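Local structure of glycosyl transferase (Staphylococcus aureus, 5U02) at residues A[103-108]-A[158-163]. The protein is a glycosyl transferase, represented here by a helical linker region followed by beta-rich C-terminal domains of the TarS family. Numbering follows the deposited sequence.
Sequences YRQGQY and NEFMIG
Where a helix ends, its last carbonyls can receive a neighbouring module, and the junction between helix 93-105 and the chain leaving strand 150-159 illustrates this. The register pairs Arg104 with Glu159, Gln105 with Phe160 and Gly106 with Ile162, their CA atoms 5.0, 5.7 and 3.9 Å apart. Phe160 N donates to Arg104 O (3.1 Å, nearly linear), and CA-H...O contacts of 3.4 Å join Glu159 CA to Arg104 O and Met161 CA to Tyr103 O. Gly106 is the first residue to leave helical phi/psi, at 79/43, angles that themselves call for glycine; a CB here would also strike the backbone of 161-163.

Met161 (m, t, m) lays CG 3.7 Å from Tyr103 CB and brings SD to 4.2 Å from the centroid of the Tyr103 ring, an oblique Met-aromatic contact. Tyr103, chi1 m, sends its hydroxyl on to Lys80 O. Tyr108, also m at chi1, turns its ring back so that OH gives Met161 O a very short hydrogen bond of 2.5 Å. Phe160, chi1 t, directs its CB away from the helix, and its ring packs edge-to-face with Tyr167 and against Val219 and Ile221 of the beta domain. One water links Gly106 O (2.5 Å) to Gly163 N (3.0 Å). The polar links are thus one backbone hydrogen bond, one tyrosine-to-carbonyl bond and one water, while methionine and tyrosine supply apolar packing between helix end and post-strand chain.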
ATOM      1  N   TYR A 103      14.242   8.712 -22.645  1.00 65.18           N
ATOM      2  CA  TYR A 103      12.810   8.407 -22.640  1.00 63.82           C
ATOM      3  C   TYR A 103      12.533   6.952 -22.277  1.00 64.70           C
ATOM      4  O   TYR A 103      11.495   6.666 -21.669  1.00 63.14           O
ATOM      5  CB  TYR A 103      12.156   8.731 -23.994  1.00 61.99           C
ATOM      6  CG  TYR A 103      12.021  10.204 -24.282  1.00 60.02           C
ATOM      7  CD1 TYR A 103      11.897  11.120 -23.250  1.00 60.35           C
ATOM      8  CD2 TYR A 103      12.066  10.682 -25.583  1.00 58.86           C
ATOM      9  CE1 TYR A 103      11.793  12.470 -23.507  1.00 60.64           C
ATOM     10  CE2 TYR A 103      11.967  12.031 -25.855  1.00 59.97           C
ATOM     11  CZ  TYR A 103      11.832  12.923 -24.809  1.00 60.01           C
ATOM     12  OH  TYR A 103      11.734  14.270 -25.070  1.00 59.16           O
ATOM     13  N   ARG A 104      13.454   6.028 -22.601  1.00 68.72           N
ATOM     14  CA  ARG A 104      13.175   4.596 -22.452  1.00 74.13           C
ATOM     15  C   ARG A 104      12.989   4.203 -20.982  1.00 77.31           C
ATOM     16  O   ARG A 104      12.022   3.513 -20.640  1.00 76.57           O
ATOM     17  CB  ARG A 104      14.269   3.738 -23.138  1.00 76.32           C
ATOM     18  CG  ARG A 104      15.676   3.855 -22.598  1.00 82.84           C
ATOM     19  CD  ARG A 104      16.789   3.023 -23.256  1.00 87.53           C
ATOM     20  NE  ARG A 104      18.026   3.800 -23.133  1.00 90.99           N
ATOM     21  CZ  ARG A 104      18.949   3.621 -22.186  1.00 92.89           C
ATOM     22  NH1 ARG A 104      18.814   2.662 -21.281  1.00 94.13           N
ATOM     23  NH2 ARG A 104      20.023   4.403 -22.133  1.00 94.00           N
ATOM     24  N   GLN A 105      13.881   4.647 -20.088  1.00 80.32           N
ATOM     25  CA  GLN A 105      13.773   4.255 -18.682  1.00 79.71           C
ATOM     26  C   GLN A 105      13.318   5.384 -17.766  1.00 75.33           C
ATOM     27  O   GLN A 105      13.019   5.134 -16.592  1.00 74.34           O
ATOM     28  CB  GLN A 105      15.118   3.731 -18.159  1.00 87.13           C
ATOM     29  CG  GLN A 105      16.155   4.805 -17.917  1.00 94.33           C
ATOM     30  CD  GLN A 105      16.548   5.652 -19.155  1.00 99.40           C
ATOM     31  OE1 GLN A 105      16.724   5.125 -20.252  1.00 98.61           O
ATOM     32  NE2 GLN A 105      16.660   6.959 -18.976  1.00103.83           N
ATOM     33  N   GLY A 106      13.332   6.618 -18.242  1.00 73.87           N
ATOM     34  CA  GLY A 106      12.953   7.711 -17.378  1.00 74.27           C
ATOM     35  C   GLY A 106      14.073   8.103 -16.438  1.00 76.65           C
ATOM     36  O   GLY A 106      13.850   8.346 -15.248  1.00 79.99           O
ATOM     37  N   GLN A 107      15.286   8.171 -16.978  1.00 73.84           N
ATOM     38  CA  GLN A 107      16.504   8.525 -16.252  1.00 72.86           C
ATOM     39  C   GLN A 107      17.050   9.775 -16.926  1.00 66.67           C
ATOM     40  O   GLN A 107      17.662   9.704 -17.998  1.00 62.13           O
ATOM     41  CB  GLN A 107      17.511   7.374 -16.263  1.00 78.75           C
ATOM     42  CG  GLN A 107      18.973   7.738 -16.128  1.00 85.39           C
ATOM     43  CD  GLN A 107      19.429   7.773 -14.697  1.00 89.64           C
ATOM     44  OE1 GLN A 107      19.548   6.730 -14.050  1.00 90.52           O
ATOM     45  NE2 GLN A 107      19.715   8.963 -14.196  1.00 91.55           N
ATOM     46  N   TYR A 108      16.792  10.918 -16.309  1.00 66.62           N
ATOM     47  CA  TYR A 108      17.255  12.202 -16.797  1.00 63.90           C
ATOM     48  C   TYR A 108      18.327  12.737 -15.858  1.00 62.65           C
ATOM     49  O   TYR A 108      18.324  12.444 -14.659  1.00 60.47           O
ATOM     50  CB  TYR A 108      16.084  13.183 -16.908  1.00 61.26           C
ATOM     51  CG  TYR A 108      14.884  12.580 -17.609  1.00 59.14           C
ATOM     52  CD1 TYR A 108      14.875  12.417 -18.985  1.00 58.15           C
ATOM     53  CD2 TYR A 108      13.774  12.151 -16.896  1.00 60.60           C
ATOM     54  CE1 TYR A 108      13.795  11.852 -19.637  1.00 58.18           C
ATOM     55  CE2 TYR A 108      12.682  11.584 -17.542  1.00 60.84           C
ATOM     56  CZ  TYR A 108      12.701  11.439 -18.915  1.00 58.99           C
ATOM     57  OH  TYR A 108      11.629  10.879 -19.575  1.00 57.57           O
ATOM     58  N   ASN A 158       8.444  -2.122 -19.554  1.00 49.15           N
ATOM     59  CA  ASN A 158       9.646  -2.106 -20.384  1.00 57.44           C
ATOM     60  C   ASN A 158      10.039  -0.687 -20.768  1.00 62.02           C
ATOM     61  O   ASN A 158      11.230  -0.358 -20.814  1.00 64.69           O
ATOM     62  CB  ASN A 158       9.443  -2.965 -21.633  1.00 61.43           C
ATOM     63  CG  ASN A 158       9.722  -4.437 -21.381  1.00 62.74           C
ATOM     64  OD1 ASN A 158      10.210  -4.813 -20.313  1.00 63.72           O
ATOM     65  ND2 ASN A 158       9.438  -5.273 -22.372  1.00 63.47           N
ATOM     66  N   GLU A 159       9.059   0.169 -21.049  1.00 64.20           N
ATOM     67  CA  GLU A 159       9.341   1.547 -21.423  1.00 64.75           C
ATOM     68  C   GLU A 159       8.375   2.476 -20.709  1.00 59.65           C
ATOM     69  O   GLU A 159       7.163   2.242 -20.702  1.00 58.62           O
ATOM     70  CB  GLU A 159       9.253   1.747 -22.938  1.00 67.94           C
ATOM     71  CG  GLU A 159      10.502   1.292 -23.672  1.00 74.41           C
ATOM     72  CD  GLU A 159      10.471   1.625 -25.149  1.00 78.67           C
ATOM     73  OE1 GLU A 159       9.660   2.489 -25.548  1.00 77.80           O
ATOM     74  OE2 GLU A 159      11.263   1.030 -25.910  1.00 81.40           O
ATOM     75  N   PHE A 160       8.929   3.525 -20.107  1.00 54.32           N
ATOM     76  CA  PHE A 160       8.161   4.513 -19.365  1.00 50.95           C
ATOM     77  C   PHE A 160       9.051   5.732 -19.190  1.00 52.35           C
ATOM     78  O   PHE A 160      10.206   5.602 -18.768  1.00 51.89           O
ATOM     79  CB  PHE A 160       7.713   3.965 -18.004  1.00 45.37           C
ATOM     80  CG  PHE A 160       6.527   4.680 -17.421  1.00 46.18           C
ATOM     81  CD1 PHE A 160       5.739   5.505 -18.208  1.00 47.20           C
ATOM     82  CD2 PHE A 160       6.213   4.543 -16.078  1.00 47.93           C
ATOM     83  CE1 PHE A 160       4.652   6.170 -17.669  1.00 48.61           C
ATOM     84  CE2 PHE A 160       5.127   5.203 -15.533  1.00 48.87           C
ATOM     85  CZ  PHE A 160       4.345   6.020 -16.332  1.00 48.70           C
ATOM     86  N   MET A 161       8.528   6.907 -19.525  1.00 52.31           N
ATOM     87  CA  MET A 161       9.339   8.115 -19.521  1.00 59.20           C
ATOM     88  C   MET A 161       9.565   8.679 -18.131  1.00 57.61           C
ATOM     89  O   MET A 161       9.980   9.838 -18.013  1.00 56.93           O
ATOM     90  CB  MET A 161       8.708   9.177 -20.421  1.00 63.96           C
ATOM     91  CG  MET A 161       9.085   9.004 -21.875  1.00 68.42           C
ATOM     92  SD  MET A 161       8.277  10.205 -22.935  1.00 76.63           S
ATOM     93  CE  MET A 161       6.644  10.161 -22.239  1.00 72.41           C
ATOM     94  N   ILE A 162       9.317   7.906 -17.076  1.00 53.36           N
ATOM     95  CA  ILE A 162       9.513   8.394 -15.717  1.00 53.87           C
ATOM     96  C   ILE A 162      10.015   7.251 -14.850  1.00 53.44           C
ATOM     97  O   ILE A 162       9.488   6.132 -14.910  1.00 53.35           O
ATOM     98  CB  ILE A 162       8.231   9.024 -15.135  1.00 54.35           C
ATOM     99  CG1 ILE A 162       8.433   9.380 -13.655  1.00 58.48           C
ATOM    100  CG2 ILE A 162       7.050   8.114 -15.343  1.00 50.62           C
ATOM    101  CD1 ILE A 162       7.332  10.224 -13.037  1.00 60.57           C
ATOM    102  N   GLY A 163      11.042   7.537 -14.052  1.00 50.48           N
ATOM    103  CA  GLY A 163      11.709   6.521 -13.273  1.00 47.81           C
ATOM    104  C   GLY A 163      10.895   6.032 -12.092  1.00 46.22           C
ATOM    105  O   GLY A 163       9.903   6.628 -11.666  1.00 42.81           O
TER
HETATM  106  O   HOH W   1      12.258  10.225 -14.773  1.00 48.41           O